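Local structure of chitin elicitor-binding protein (Oryza sativa subsp. japonica, 5JCD) at residues Asn23-Tyr27 with Gly28-Ala32; Gly77-Asp80 with Arg81-Tyr85; Asp91-Asp94 with Ala95-Arg98; Ala103-Tyr107 with Gln108-Ala112; Lys153-Thr157 with Ser158-Ala162. The protein binds chitin oligosaccharides at the rice cell surface and takes part in perceiving and transducing this elicitor signal for defence responses. All blocks are in the same frame, centred on the assembly; numbering follows the deposited sequence.

Contact 1: Asn23-Tyr27 with Gly28-Ala32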
loop_
_atom_site.group_PDB
_atom_site.type_symbol
_atom_site.label_atom_id
_atom_site.label_comp_id
_atom_site.label_asym_id
_atom_site.label_seq_id
_atom_site.Cartn_x
_atom_site.Cartn_y
_atom_site.Cartn_z
ATOM N N ASN A 23 -2.573 -4.149 -15.193
ATOM C CA ASN A 23 -2.401 -4.064 -16.640
ATOM C C ASN A 23 -1.137 -3.339 -17.018
ATOM O O ASN A 23 -0.444 -2.807 -16.156
ATOM C CB ASN A 23 -3.576 -3.339 -17.282
ATOM C CG ASN A 23 -4.876 -4.050 -17.050
ATOM O OD1 ASN A 23 -4.896 -5.273 -16.900
ATOM N ND2 ASN A 23 -5.979 -3.295 -17.016
ATOM N N ALA A 24 -0.849 -3.327 -18.319
ATOM C CA ALA A 24 0.224 -2.520 -18.870
ATOM C C ALA A 24 -0.224 -1.093 -18.720
ATOM O O ALA A 24 -1.381 -0.763 -18.993
ATOM C CB ALA A 24 0.459 -2.858 -20.361
ATOM N N THR A 25 0.671 -0.250 -18.242
ATOM C CA THR A 25 0.322 1.146 -18.034
ATOM C C THR A 25 1.616 1.947 -18.082
ATOM O O THR A 25 2.649 1.461 -18.558
ATOM C CB THR A 25 -0.433 1.363 -16.687
ATOM O OG1 THR A 25 -0.720 2.752 -16.500
ATOM C CG2 THR A 25 0.381 0.889 -15.521
ATOM N N THR A 26 1.579 3.167 -17.577
ATOM C CA THR A 26 2.782 3.983 -17.558
ATOM C C THR A 26 2.908 4.669 -16.209
ATOM O O THR A 26 1.924 4.777 -15.472
ATOM C CB THR A 26 2.689 5.075 -18.641
ATOM O OG1 THR A 26 1.626 5.977 -18.298
ATOM C CG2 THR A 26 2.397 4.462 -20.018
ATOM N N TYR A 27 4.096 5.194 -15.913
ATOM C CA TYR A 27 4.291 5.954 -14.678
ATOM C C TYR A 27 3.325 7.129 -14.592
ATOM O O TYR A 27 2.766 7.377 -13.524
ATOM C CB TYR A 27 5.766 6.373 -14.492
ATOM C CG TYR A 27 6.640 5.246 -13.918
ATOM C CD1 TYR A 27 7.161 4.245 -14.722
ATOM C CD2 TYR A 27 6.912 5.185 -12.554
ATOM C CE1 TYR A 27 7.938 3.211 -14.181
ATOM C CE2 TYR A 27 7.674 4.169 -12.011
ATOM C CZ TYR A 27 8.176 3.179 -12.830
ATOM O OH TYR A 27 8.947 2.174 -12.286
ATOM N N GLY A 28 3.086 7.810 -15.714
ATOM C CA GLY A 28 2.157 8.937 -15.760
ATOM C C GLY A 28 0.754 8.576 -15.315
ATOM O O GLY A 28 0.117 9.324 -14.572
ATOM N N ASN A 29 0.257 7.427 -15.775
ATOM C CA ASN A 29 -1.061 6.955 -15.354
ATOM C C ASN A 29 -1.161 6.600 -13.873
ATOM O O ASN A 29 -2.190 6.829 -13.225
ATOM C CB ASN A 29 -1.485 5.748 -16.168
ATOM C CG ASN A 29 -2.016 6.125 -17.504
ATOM O OD1 ASN A 29 -1.586 5.604 -18.527
ATOM N ND2 ASN A 29 -2.961 7.049 -17.514
ATOM N N LEU A 30 -0.095 6.004 -13.358
ATOM C CA LEU A 30 -0.026 5.639 -11.955
ATOM C C LEU A 30 -0.070 6.914 -11.124
ATOM O O LEU A 30 -0.818 7.007 -10.152
ATOM C CB LEU A 30 1.253 4.825 -11.688
ATOM C CG LEU A 30 1.207 3.391 -12.218
ATOM C CD1 LEU A 30 2.537 2.647 -12.059
ATOM C CD2 LEU A 30 0.123 2.666 -11.468
ATOM N N VAL A 31 0.710 7.907 -11.539
ATOM C CA VAL A 31 0.704 9.214 -10.885
ATOM C C VAL A 31 -0.712 9.755 -10.829
ATOM O O VAL A 31 -1.125 10.322 -9.820
ATOM C CB VAL A 31 1.603 10.228 -11.606
ATOM C CG1 VAL A 31 1.409 11.626 -11.022
ATOM C CG2 VAL A 31 3.053 9.797 -11.527
ATOM N N ALA A 32 -1.439 9.572 -11.929
ATOM C CA ALA A 32 -2.828 10.004 -12.027
ATOM C C ALA A 32 -3.815 9.180 -11.187
ATOM O O ALA A 32 -4.614 9.745 -10.441
ATOM C CB ALA A 32 -3.269 10.024 -13.492
#
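Tyr27 and Val31 close the first full turn of helix 27-34, Val31 N donating to Tyr27 O at 2.9 Å in a nearly straight bond. The tyrosine side chain takes another course: the torsion that sets CG opposite the carbonyl carbon (chi1 -81°) carries the ring away from the turn and into the domain, where Leu42 and Leu43 of helix 39-45 and Val58 of strand 57-58 pack on it. Leu30 is buried against much the same surroundings. Its N bonds to Thr26 O at 3.2 Å, and the side chain then passes over the peptide oxygens that begin the helix, CB 3.5 Å from Tyr27 O, before reaching Leu42 and Val64. This helix and helix 39-45 lie in sequence between the paired strands 12-20 and 63-72, an order consistent with a LysM-type beta-alpha-alpha-beta domain, and the turn described here is where strand 25-26 passes into the first of the two helices. Thr26 is the N-cap. Its hydroxyl, at chi1 66°, leans over the helix end and accepts from Asn29 N, OG1 to N 3.2 Å with an N-H...O angle of 163°. The same OG1 gives a weak bond back to Asn29 OD1. A valine in place of Thr26 would probably leave Asn29 N without its capping acceptor and free the Asn29 amide to turn. At the root of that side chain, Asn29 CB lies 3.1 Å from Thr25 OG1, the two side chains meeting at a slant.

Contact 2: Gly77-Asp80 with Arg81-Tyr85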
loop_
_atom_site.group_PDB
_atom_site.type_symbol
_atom_site.label_atom_id
_atom_site.label_comp_id
_atom_site.label_asym_id
_atom_site.label_seq_id
_atom_site.Cartn_x
_atom_site.Cartn_y
_atom_site.Cartn_z
ATOM N N GLY A 77 -2.583 3.571 10.672
ATOM C CA GLY A 77 -2.032 4.487 9.696
ATOM C C GLY A 77 -2.731 4.273 8.362
ATOM O O GLY A 77 -2.858 3.149 7.913
ATOM N N GLN A 78 -3.177 5.345 7.722
ATOM C CA GLN A 78 -3.850 5.239 6.431
ATOM C C GLN A 78 -3.293 6.275 5.482
ATOM O O GLN A 78 -2.871 7.339 5.918
ATOM C CB GLN A 78 -5.363 5.460 6.598
ATOM C CG GLN A 78 -5.980 4.451 7.552
ATOM C CD GLN A 78 -7.323 4.875 8.055
ATOM O OE1 GLN A 78 -7.543 6.049 8.358
ATOM N NE2 GLN A 78 -8.255 3.926 8.113
ATOM N N SER A 79 -3.282 5.964 4.191
ATOM C CA SER A 79 -2.886 6.946 3.190
ATOM C C SER A 79 -3.838 8.141 3.346
ATOM O O SER A 79 -5.046 7.978 3.506
ATOM C CB SER A 79 -2.959 6.333 1.787
ATOM O OG SER A 79 -4.264 5.879 1.478
ATOM N N ASP A 80 -3.282 9.341 3.357
ATOM C CA ASP A 80 -3.987 10.508 3.885
ATOM C C ASP A 80 -5.030 11.115 2.931
ATOM O O ASP A 80 -4.728 12.024 2.154
ATOM C CB ASP A 80 -2.951 11.541 4.287
ATOM C CG ASP A 80 -3.536 12.682 5.084
ATOM O OD1 ASP A 80 -4.717 12.625 5.461
ATOM O OD2 ASP A 80 -2.777 13.620 5.367
ATOM N N ARG A 81 -6.258 10.615 3.021
ATOM C CA ARG A 81 -7.379 11.030 2.160
ATOM C C ARG A 81 -7.105 10.859 0.668
ATOM O O ARG A 81 -7.840 11.378 -0.156
ATOM C CB ARG A 81 -7.862 12.450 2.495
ATOM C CG ARG A 81 -8.254 12.617 3.961
ATOM C CD ARG A 81 -9.537 11.861 4.271
ATOM N NE ARG A 81 -9.704 11.573 5.697
ATOM C CZ ARG A 81 -10.868 11.272 6.272
ATOM N NH1 ARG A 81 -11.983 11.235 5.546
ATOM N NH2 ARG A 81 -10.921 11.016 7.573
ATOM N N LEU A 82 -6.051 10.113 0.345
ATOM C CA LEU A 82 -5.699 9.728 -1.019
ATOM C C LEU A 82 -5.274 8.279 -0.965
ATOM O O LEU A 82 -4.883 7.797 0.104
ATOM C CB LEU A 82 -4.534 10.571 -1.519
ATOM C CG LEU A 82 -4.891 12.029 -1.777
ATOM C CD1 LEU A 82 -3.642 12.889 -1.930
ATOM C CD2 LEU A 82 -5.764 12.098 -3.029
ATOM N N PRO A 83 -5.367 7.560 -2.094
ATOM C CA PRO A 83 -5.900 7.985 -3.384
ATOM C C PRO A 83 -7.431 8.005 -3.409
ATOM O O PRO A 83 -8.077 7.443 -2.528
ATOM C CB PRO A 83 -5.379 6.912 -4.332
ATOM C CG PRO A 83 -5.286 5.714 -3.505
ATOM C CD PRO A 83 -4.903 6.163 -2.139
ATOM N N ILE A 84 -7.990 8.660 -4.422
ATOM C CA ILE A 84 -9.441 8.736 -4.605
ATOM C C ILE A 84 -9.879 7.816 -5.733
ATOM O O ILE A 84 -9.299 7.845 -6.820
ATOM C CB ILE A 84 -9.857 10.180 -4.932
ATOM C CG1 ILE A 84 -9.922 10.982 -3.639
ATOM C CG2 ILE A 84 -11.205 10.228 -5.642
ATOM C CD1 ILE A 84 -10.761 10.305 -2.618
ATOM N N TYR A 85 -10.891 6.990 -5.478
ATOM C CA TYR A 85 -11.387 6.107 -6.532
ATOM C C TYR A 85 -12.834 6.412 -6.922
ATOM O O TYR A 85 -13.734 6.457 -6.071
ATOM C CB TYR A 85 -11.253 4.634 -6.133
ATOM C CG TYR A 85 -11.644 3.700 -7.246
ATOM C CD1 TYR A 85 -10.718 3.303 -8.203
ATOM C CD2 TYR A 85 -12.955 3.243 -7.367
ATOM C CE1 TYR A 85 -11.086 2.456 -9.239
ATOM C CE2 TYR A 85 -13.330 2.400 -8.387
ATOM C CZ TYR A 85 -12.402 2.004 -9.324
ATOM O OH TYR A 85 -12.800 1.155 -10.339
#
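Ser79 and Leu82 meet round a tight local turn, where the end of strand 76-79 bends out of the large mixed sheet and leads into strand 84-86 of a LysM domain. Asp80 is the centre of an inverse gamma turn, with Ser79 O and Arg81 N drawn to 2.9 Å on either side of it. Ser79 O is also hydrogen-bonded to Trp129 NE1. Arg81 follows with a positive phi of 57°, which completes the change of direction. The two charged neighbours do not pair with each other: Asp80 OD1 stays 5.1 Å from Arg81 NE, and the carboxylate and guanidinium planes stand 71° apart. Each looks to a different partner, Asp80 OD2 making a salt bridge with Arg69 of strand 63-72 and Arg81 a cation-pi contact with Trp129. Leu82 CG runs past Asp80 O, 3.9 Å away. Inside the bend the Ser79 hydroxyl donates to Leu82 O; the modelled OG to O separation of 2.4 Å is too short to trust as a length. A weak bond from Leu132 N reaches the same OG, a second hold on a buried hydroxyl. The peptide bond between Leu82 and Pro83 is cis, and the proline ring comes up to the serine with its CD 3.7 Å from Ser79 OG.

Contact 3: Asp91-Asp94 with Ala95-Arg98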
loop_
_atom_site.group_PDB
_atom_site.type_symbol
_atom_site.label_atom_id
_atom_site.label_comp_id
_atom_site.label_asym_id
_atom_site.label_seq_id
_atom_site.Cartn_x
_atom_site.Cartn_y
_atom_site.Cartn_z
ATOM N N ASP A 91 -18.792 -1.882 -10.810
ATOM C CA ASP A 91 -17.792 -2.058 -9.770
ATOM C C ASP A 91 -18.452 -2.546 -8.504
ATOM O O ASP A 91 -19.622 -2.256 -8.255
ATOM C CB ASP A 91 -17.076 -0.747 -9.454
ATOM C CG ASP A 91 -15.825 -0.556 -10.271
ATOM O OD1 ASP A 91 -15.410 -1.506 -10.963
ATOM O OD2 ASP A 91 -15.242 0.542 -10.211
ATOM N N GLY A 92 -17.700 -3.316 -7.723
ATOM C CA GLY A 92 -18.073 -3.698 -6.373
ATOM C C GLY A 92 -16.880 -3.420 -5.480
ATOM O O GLY A 92 -15.736 -3.543 -5.925
ATOM N N LEU A 93 -17.146 -3.077 -4.224
ATOM C CA LEU A 93 -16.110 -2.700 -3.277
ATOM C C LEU A 93 -15.035 -3.776 -3.226
ATOM O O LEU A 93 -13.847 -3.480 -3.238
ATOM C CB LEU A 93 -16.716 -2.533 -1.892
ATOM C CG LEU A 93 -17.424 -1.200 -1.673
ATOM C CD1 LEU A 93 -17.855 -1.076 -0.229
ATOM C CD2 LEU A 93 -16.587 0.010 -2.125
ATOM N N ASP A 94 -15.474 -5.027 -3.195
ATOM C CA ASP A 94 -14.577 -6.175 -3.109
ATOM C C ASP A 94 -13.736 -6.332 -4.368
ATOM O O ASP A 94 -12.578 -6.722 -4.292
ATOM C CB ASP A 94 -15.381 -7.444 -2.871
ATOM C CG ASP A 94 -14.513 -8.634 -2.526
ATOM O OD1 ASP A 94 -14.053 -8.697 -1.367
ATOM O OD2 ASP A 94 -14.318 -9.519 -3.397
ATOM N N ALA A 95 -14.328 -6.077 -5.528
ATOM C CA ALA A 95 -13.573 -6.136 -6.773
ATOM C C ALA A 95 -12.585 -4.960 -6.881
ATOM O O ALA A 95 -11.495 -5.102 -7.418
ATOM C CB ALA A 95 -14.507 -6.150 -7.966
ATOM N N ILE A 96 -12.971 -3.798 -6.375
ATOM C CA ILE A 96 -12.084 -2.648 -6.359
ATOM C C ILE A 96 -10.892 -2.915 -5.438
ATOM O O ILE A 96 -9.745 -2.762 -5.833
ATOM C CB ILE A 96 -12.817 -1.411 -5.852
ATOM C CG1 ILE A 96 -13.907 -0.997 -6.855
ATOM C CG2 ILE A 96 -11.804 -0.269 -5.597
ATOM C CD1 ILE A 96 -14.981 -0.084 -6.283
ATOM N N ALA A 97 -11.194 -3.354 -4.225
ATOM C CA ALA A 97 -10.210 -3.729 -3.249
ATOM C C ALA A 97 -9.213 -4.756 -3.805
ATOM O O ALA A 97 -7.991 -4.566 -3.719
ATOM C CB ALA A 97 -10.912 -4.277 -2.004
ATOM N N ARG A 98 -9.733 -5.824 -4.404
ATOM C CA ARG A 98 -8.893 -6.938 -4.840
ATOM C C ARG A 98 -8.257 -6.792 -6.217
ATOM O O ARG A 98 -7.121 -7.200 -6.421
ATOM C CB ARG A 98 -9.682 -8.240 -4.793
ATOM C CG ARG A 98 -10.169 -8.595 -3.420
ATOM C CD ARG A 98 -10.759 -9.987 -3.384
ATOM N NE ARG A 98 -10.357 -10.655 -2.155
ATOM C CZ ARG A 98 -11.011 -10.527 -1.015
ATOM N NH1 ARG A 98 -12.095 -9.767 -0.977
ATOM N NH2 ARG A 98 -10.589 -11.151 0.080
#
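Ile96 lies back over the start of its own helix and touches each of Leu93, Gly92 and Asp91. Its CB begins 3.5 Å from Leu93 O. From there CG1, set opposite the carbonyl carbon (chi1 -67°), runs along the first carbonyl of the helix, 3.3 Å from Gly92 O, with the Asp91 carboxylate on it as well. CD1, the tip, ends 3.9 Å from Asp91 CB, and the two side chains cross at about a right angle; Leu93 CD2 is a looser neighbour. Leu128 of strand 127-129 packs on both Ile96 and Leu93. This is the N-terminal turn of helix 93-100, the first helix of a LysM domain, with Gly92 as N-cap: Ile96 N bonds to Gly92 O at 2.8 Å and Ala97 N to Leu93 O. Residues Asp91 to Ala95 probably take part in chitin binding, as in related LysM proteins. The polar end of Asp91 faces back along the chain, where OD2 accepts from Gln88 N and is hydrogen-bonded to Tyr85 OH. With an alanine at Asp91, that hydroxyl and that N-H would probably lose their shared partner, and the flank of Ile96 CG1 its cover. Two residues on, Arg98 N reaches Asp94 O at 3.0 Å from 35° above the carbonyl plane, and Arg98 CG lies 3.2 Å from the same oxygen. The arginine then bends at chi3 and brings the edge of its guanidinium to Asp94 OD1. The pairing is a salt bridge, but NH1 and OD1 are modelled too close, which leaves its exact geometry doubtful.

Contact 4: Ala103-Tyr107 with Gln108-Ala112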
loop_
_atom_site.group_PDB
_atom_site.type_symbol
_atom_site.label_atom_id
_atom_site.label_comp_id
_atom_site.label_asym_id
_atom_site.label_seq_id
_atom_site.Cartn_x
_atom_site.Cartn_y
_atom_site.Cartn_z
ATOM N N ALA A 103 -5.755 -6.023 -3.062
ATOM C CA ALA A 103 -6.257 -6.398 -1.735
ATOM C C ALA A 103 -5.406 -5.828 -0.585
ATOM O O ALA A 103 -5.364 -6.414 0.499
ATOM C CB ALA A 103 -6.396 -7.926 -1.602
ATOM N N PHE A 104 -4.759 -4.681 -0.805
ATOM C CA PHE A 104 -4.085 -3.993 0.301
ATOM C C PHE A 104 -5.096 -3.512 1.322
ATOM O O PHE A 104 -4.751 -3.263 2.471
ATOM C CB PHE A 104 -3.216 -2.811 -0.170
ATOM C CG PHE A 104 -1.881 -3.221 -0.696
ATOM C CD1 PHE A 104 -1.003 -3.944 0.104
ATOM C CD2 PHE A 104 -1.487 -2.870 -1.977
ATOM C CE1 PHE A 104 0.248 -4.338 -0.373
ATOM C CE2 PHE A 104 -0.244 -3.264 -2.464
ATOM C CZ PHE A 104 0.627 -3.994 -1.657
ATOM N N VAL A 105 -6.342 -3.342 0.887
ATOM C CA VAL A 105 -7.442 -3.078 1.807
ATOM C C VAL A 105 -8.561 -4.094 1.590
ATOM O O VAL A 105 -8.680 -4.666 0.503
ATOM C CB VAL A 105 -8.027 -1.682 1.596
ATOM C CG1 VAL A 105 -6.938 -0.628 1.764
ATOM C CG2 VAL A 105 -8.669 -1.572 0.211
ATOM N N THR A 106 -9.402 -4.301 2.600
ATOM C CA THR A 106 -10.627 -5.090 2.401
ATOM C C THR A 106 -11.790 -4.176 2.095
ATOM O O THR A 106 -11.714 -2.963 2.324
ATOM C CB THR A 106 -11.006 -5.869 3.646
ATOM O OG1 THR A 106 -11.360 -4.936 4.673
ATOM C CG2 THR A 106 -9.852 -6.710 4.117
ATOM N N TYR A 107 -12.879 -4.749 1.594
ATOM C CA TYR A 107 -14.054 -3.934 1.254
ATOM C C TYR A 107 -14.663 -3.336 2.511
ATOM O O TYR A 107 -15.237 -2.241 2.476
ATOM C CB TYR A 107 -15.084 -4.738 0.430
ATOM C CG TYR A 107 -15.806 -5.802 1.228
ATOM C CD1 TYR A 107 -16.878 -5.481 2.051
ATOM C CD2 TYR A 107 -15.409 -7.129 1.159
ATOM C CE1 TYR A 107 -17.527 -6.449 2.788
ATOM C CE2 TYR A 107 -16.047 -8.109 1.892
ATOM C CZ TYR A 107 -17.108 -7.762 2.705
ATOM O OH TYR A 107 -17.760 -8.724 3.438
ATOM N N GLN A 108 -14.499 -4.045 3.627
ATOM C CA GLN A 108 -14.899 -3.541 4.939
ATOM C C GLN A 108 -14.154 -2.252 5.283
ATOM O O GLN A 108 -14.762 -1.277 5.731
ATOM C CB GLN A 108 -14.585 -4.564 6.032
ATOM C CG GLN A 108 -15.320 -5.896 5.977
ATOM C CD GLN A 108 -14.616 -6.933 5.120
ATOM O OE1 GLN A 108 -14.005 -6.606 4.111
ATOM N NE2 GLN A 108 -14.649 -8.184 5.560
ATOM N N GLU A 109 -12.838 -2.241 5.065
ATOM C CA GLU A 109 -12.043 -1.042 5.325
ATOM C C GLU A 109 -12.438 0.075 4.397
ATOM O O GLU A 109 -12.473 1.227 4.798
ATOM C CB GLU A 109 -10.534 -1.314 5.221
ATOM C CG GLU A 109 -10.009 -2.129 6.378
ATOM C CD GLU A 109 -8.656 -2.737 6.098
ATOM O OE1 GLU A 109 -8.279 -2.847 4.911
ATOM O OE2 GLU A 109 -7.999 -3.171 7.064
ATOM N N ILE A 110 -12.702 -0.252 3.137
ATOM C CA ILE A 110 -13.196 0.783 2.240
ATOM C C ILE A 110 -14.566 1.258 2.720
ATOM O O ILE A 110 -14.923 2.421 2.560
ATOM C CB ILE A 110 -13.284 0.306 0.790
ATOM C CG1 ILE A 110 -11.939 -0.273 0.358
ATOM C CG2 ILE A 110 -13.723 1.458 -0.117
ATOM C CD1 ILE A 110 -11.905 -0.711 -1.071
ATOM N N ALA A 111 -15.321 0.349 3.330
ATOM C CA ALA A 111 -16.634 0.697 3.844
ATOM C C ALA A 111 -16.534 1.669 5.025
ATOM O O ALA A 111 -17.120 2.759 4.999
ATOM C CB ALA A 111 -17.415 -0.560 4.227
ATOM N N ALA A 112 -15.766 1.286 6.043
ATOM C CA ALA A 112 -15.627 2.123 7.234
ATOM C C ALA A 112 -15.057 3.504 6.917
ATOM O O ALA A 112 -15.538 4.510 7.438
ATOM C CB ALA A 112 -14.763 1.425 8.273
HETATM O O HOH W 1 -5.423 -2.129 5.104
#
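Glu109 OE1 is held from two directions: Thr106 N donates to it at 3.0 Å, coming from 42° above the carboxylate plane, and a water donates to it at 3.0 Å. That water also donates to Phe104 O at 2.9 Å, tying the glutamate to the loop ahead of the helix. The other oxygen, OE2, accepts from Asn2 N, which fixes the carboxylate further and brings the N-terminal end of the chain to this helix. In return, Glu109 N donates to Thr106 OG1 at 3.1 Å. Next to this, Gln108 lies flat on Tyr107. A bend at chi2 (88°) folds the amide back so that it stacks on the ring, the planes 18° apart, with OE1 3.2 Å above the ring plane and over its centre. Gln108 CG adds a CH-pi contact to the same face, 4.3 Å from the ring centroid. The tyrosine also touches Asp94 and Asn120, both probable chitin-binding residues. Inward, Val105 CG2 sits 3.5 Å from Ile110 CG1, the two chains crossing at about a right angle, and Ile110 carries on to Leu93 and Ala97 of helix 93-100. The reciprocal bonds of Thr106 and Glu109, side chain to backbone both ways, are a capping box, here starting the second helix of a LysM domain.

Contact 5: Lys153-Thr157 with Ser158-Ala162. With NAG (2-acetamido-2-deoxy-beta-D-glucopyranose), chain D.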
loop_
_atom_site.group_PDB
_atom_site.type_symbol
_atom_site.label_atom_id
_atom_site.label_comp_id
_atom_site.label_asym_id
_atom_site.label_seq_id
_atom_site.Cartn_x
_atom_site.Cartn_y
_atom_site.Cartn_z
ATOM N N LYS A 153 3.970 -16.073 -4.485
ATOM C CA LYS A 153 3.911 -17.524 -4.373
ATOM C C LYS A 153 5.298 -18.143 -4.249
ATOM O O LYS A 153 6.192 -17.858 -5.042
ATOM C CB LYS A 153 3.168 -18.111 -5.578
ATOM C CG LYS A 153 3.685 -19.451 -6.082
ATOM C CD LYS A 153 2.587 -20.213 -6.823
ATOM C CE LYS A 153 1.527 -20.755 -5.847
ATOM N NZ LYS A 153 1.773 -22.183 -5.428
ATOM N N GLY A 154 5.449 -19.017 -3.257
ATOM C CA GLY A 154 6.697 -19.708 -3.020
ATOM C C GLY A 154 7.650 -18.887 -2.171
ATOM O O GLY A 154 8.713 -19.355 -1.841
ATOM N N GLU A 155 7.256 -17.678 -1.781
ATOM C CA GLU A 155 8.116 -16.846 -0.952
ATOM C C GLU A 155 8.145 -17.242 0.535
ATOM O O GLU A 155 7.207 -17.842 1.065
ATOM C CB GLU A 155 7.755 -15.362 -1.119
ATOM C CG GLU A 155 8.150 -14.812 -2.498
ATOM C CD GLU A 155 7.750 -13.351 -2.766
ATOM O OE1 GLU A 155 7.048 -12.715 -1.945
ATOM O OE2 GLU A 155 8.140 -12.839 -3.839
ATOM N N ASN A 156 9.246 -16.906 1.193
ATOM C CA ASN A 156 9.395 -17.133 2.620
ATOM C C ASN A 156 9.817 -15.841 3.344
ATOM O O ASN A 156 10.308 -14.902 2.723
ATOM C CB ASN A 156 10.373 -18.283 2.895
ATOM C CG ASN A 156 11.739 -18.067 2.258
ATOM O OD1 ASN A 156 12.530 -17.247 2.735
ATOM N ND2 ASN A 156 12.033 -18.837 1.200
ATOM N N THR A 157 9.625 -15.797 4.652
ATOM C CA THR A 157 9.876 -14.579 5.409
ATOM C C THR A 157 11.363 -14.257 5.477
ATOM O O THR A 157 11.752 -13.097 5.616
ATOM C CB THR A 157 9.300 -14.695 6.841
ATOM O OG1 THR A 157 9.728 -15.932 7.421
ATOM C CG2 THR A 157 7.786 -14.712 6.801
ATOM N N SER A 158 12.189 -15.291 5.365
ATOM C CA SER A 158 13.627 -15.120 5.382
ATOM C C SER A 158 14.081 -14.320 4.182
ATOM O O SER A 158 14.748 -13.296 4.322
ATOM C CB SER A 158 14.344 -16.471 5.414
ATOM O OG SER A 158 15.744 -16.283 5.552
ATOM N N ALA A 159 13.716 -14.784 2.995
ATOM C CA ALA A 159 14.149 -14.108 1.779
ATOM C C ALA A 159 13.510 -12.727 1.639
ATOM O O ALA A 159 14.125 -11.810 1.109
ATOM C CB ALA A 159 13.861 -14.943 0.577
ATOM N N ILE A 160 12.274 -12.583 2.112
ATOM C CA ILE A 160 11.607 -11.295 2.041
ATOM C C ILE A 160 12.319 -10.291 2.950
ATOM O O ILE A 160 12.620 -9.186 2.537
ATOM C CB ILE A 160 10.111 -11.415 2.417
ATOM C CG1 ILE A 160 9.329 -12.163 1.320
ATOM C CG2 ILE A 160 9.504 -10.046 2.651
ATOM C CD1 ILE A 160 7.939 -12.603 1.769
ATOM N N ALA A 161 12.583 -10.685 4.187
ATOM C CA ALA A 161 13.290 -9.826 5.120
ATOM C C ALA A 161 14.642 -9.420 4.562
ATOM O O ALA A 161 14.989 -8.244 4.583
ATOM C CB ALA A 161 13.461 -10.521 6.459
ATOM N N ALA A 162 15.381 -10.390 4.029
ATOM C CA ALA A 162 16.731 -10.117 3.541
ATOM C C ALA A 162 16.697 -9.164 2.375
ATOM O O ALA A 162 17.485 -8.226 2.325
ATOM C CB ALA A 162 17.460 -11.405 3.152
HETATM C C1 NAG D . 13.374 -18.710 0.648
HETATM C C2 NAG D . 14.145 -20.027 0.801
HETATM C C3 NAG D . 15.510 -19.940 0.121
HETATM C C4 NAG D . 15.268 -19.664 -1.358
HETATM C C5 NAG D . 14.540 -18.328 -1.466
HETATM C C6 NAG D . 14.301 -17.891 -2.921
HETATM C C7 NAG D . 13.369 -21.268 2.692
HETATM C C8 NAG D . 13.399 -21.455 4.181
HETATM N N2 NAG D . 14.251 -20.407 2.193
HETATM O O3 NAG D . 16.258 -21.122 0.333
HETATM O O4 NAG D . 16.467 -19.634 -2.104
HETATM O O5 NAG D . 13.319 -18.376 -0.740
HETATM O O6 NAG D . 13.400 -18.732 -3.624
HETATM O O7 NAG D . 12.559 -21.879 1.982
#
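The backbone comes in extended through Glu155 and Asn156 and then coils, with Ile160 N bonding to Asn156 O at 3.1 Å and Ala161 N to Thr157 O. Asn156 is the N-cap, and its amide does two jobs. OD1 accepts from Ala159 N at 2.7 Å, in a bond with an N-H...O angle of 165°, while ND2 on the other branch is joined covalently to C1 of an N-acetylglucosamine at 1.5 Å. With the sugar on ND2, there is no doubt which branch is the oxygen. The torsion that tucks CG between the backbone N and the carbonyl carbon (chi1 56°) swings OD1 over the helix end, 3.3 Å from Ser158 CB. The sugar stays close to the protein at its root, where O5 lies 3.7 Å from Ala159 CB. Asn156, Thr157 and Ser158 make up an N-glycosylation sequon of the form Asn-X-Ser, placed on the first turn of helix 157-163, the first helix of a further LysM domain. Gly154 and Ser158, on each side of the glycosylated asparagine in sequence, are chitin-binding residues. Ile160 turns toward the incoming chain: its CG1 is 3.2 Å from Asn156 O, and its CD1 reaches Glu155 OE1 at 3.8 Å, the two side chains crossing roughly at right angles. That carboxylate oxygen is held by Gly152 N and Tyr149 OH. Thr157 heads inward instead, its hydroxyl hydrogen-bonded to Glu168 OE2 and its side chain packed against Leu172 of helix 168-174 and Leu183.

In the fold
Four of the five contacts lie at helix starts; contact 2 is the exception, a turn between strands nearer the centre of the molecule. Each mixes buried and more open residues, but contact 2 is centred about 10 Å from the chain centre and contact 5, farthest out, about 18 Å. Contacts 1, 4 and 5 share side-chain N-caps, by threonine in the first two and a glycosylated asparagine in the last, whereas contact 3 begins at a glycine. Contacts 3 and 4 hold the two helices of one LysM domain and touch, Leu93 CB lying 3.6 Å from Tyr107 CB. Contact 2 reaches contact 3 through Tyr85, whose ring packs on Ile96. Contact 5 belongs to another LysM domain.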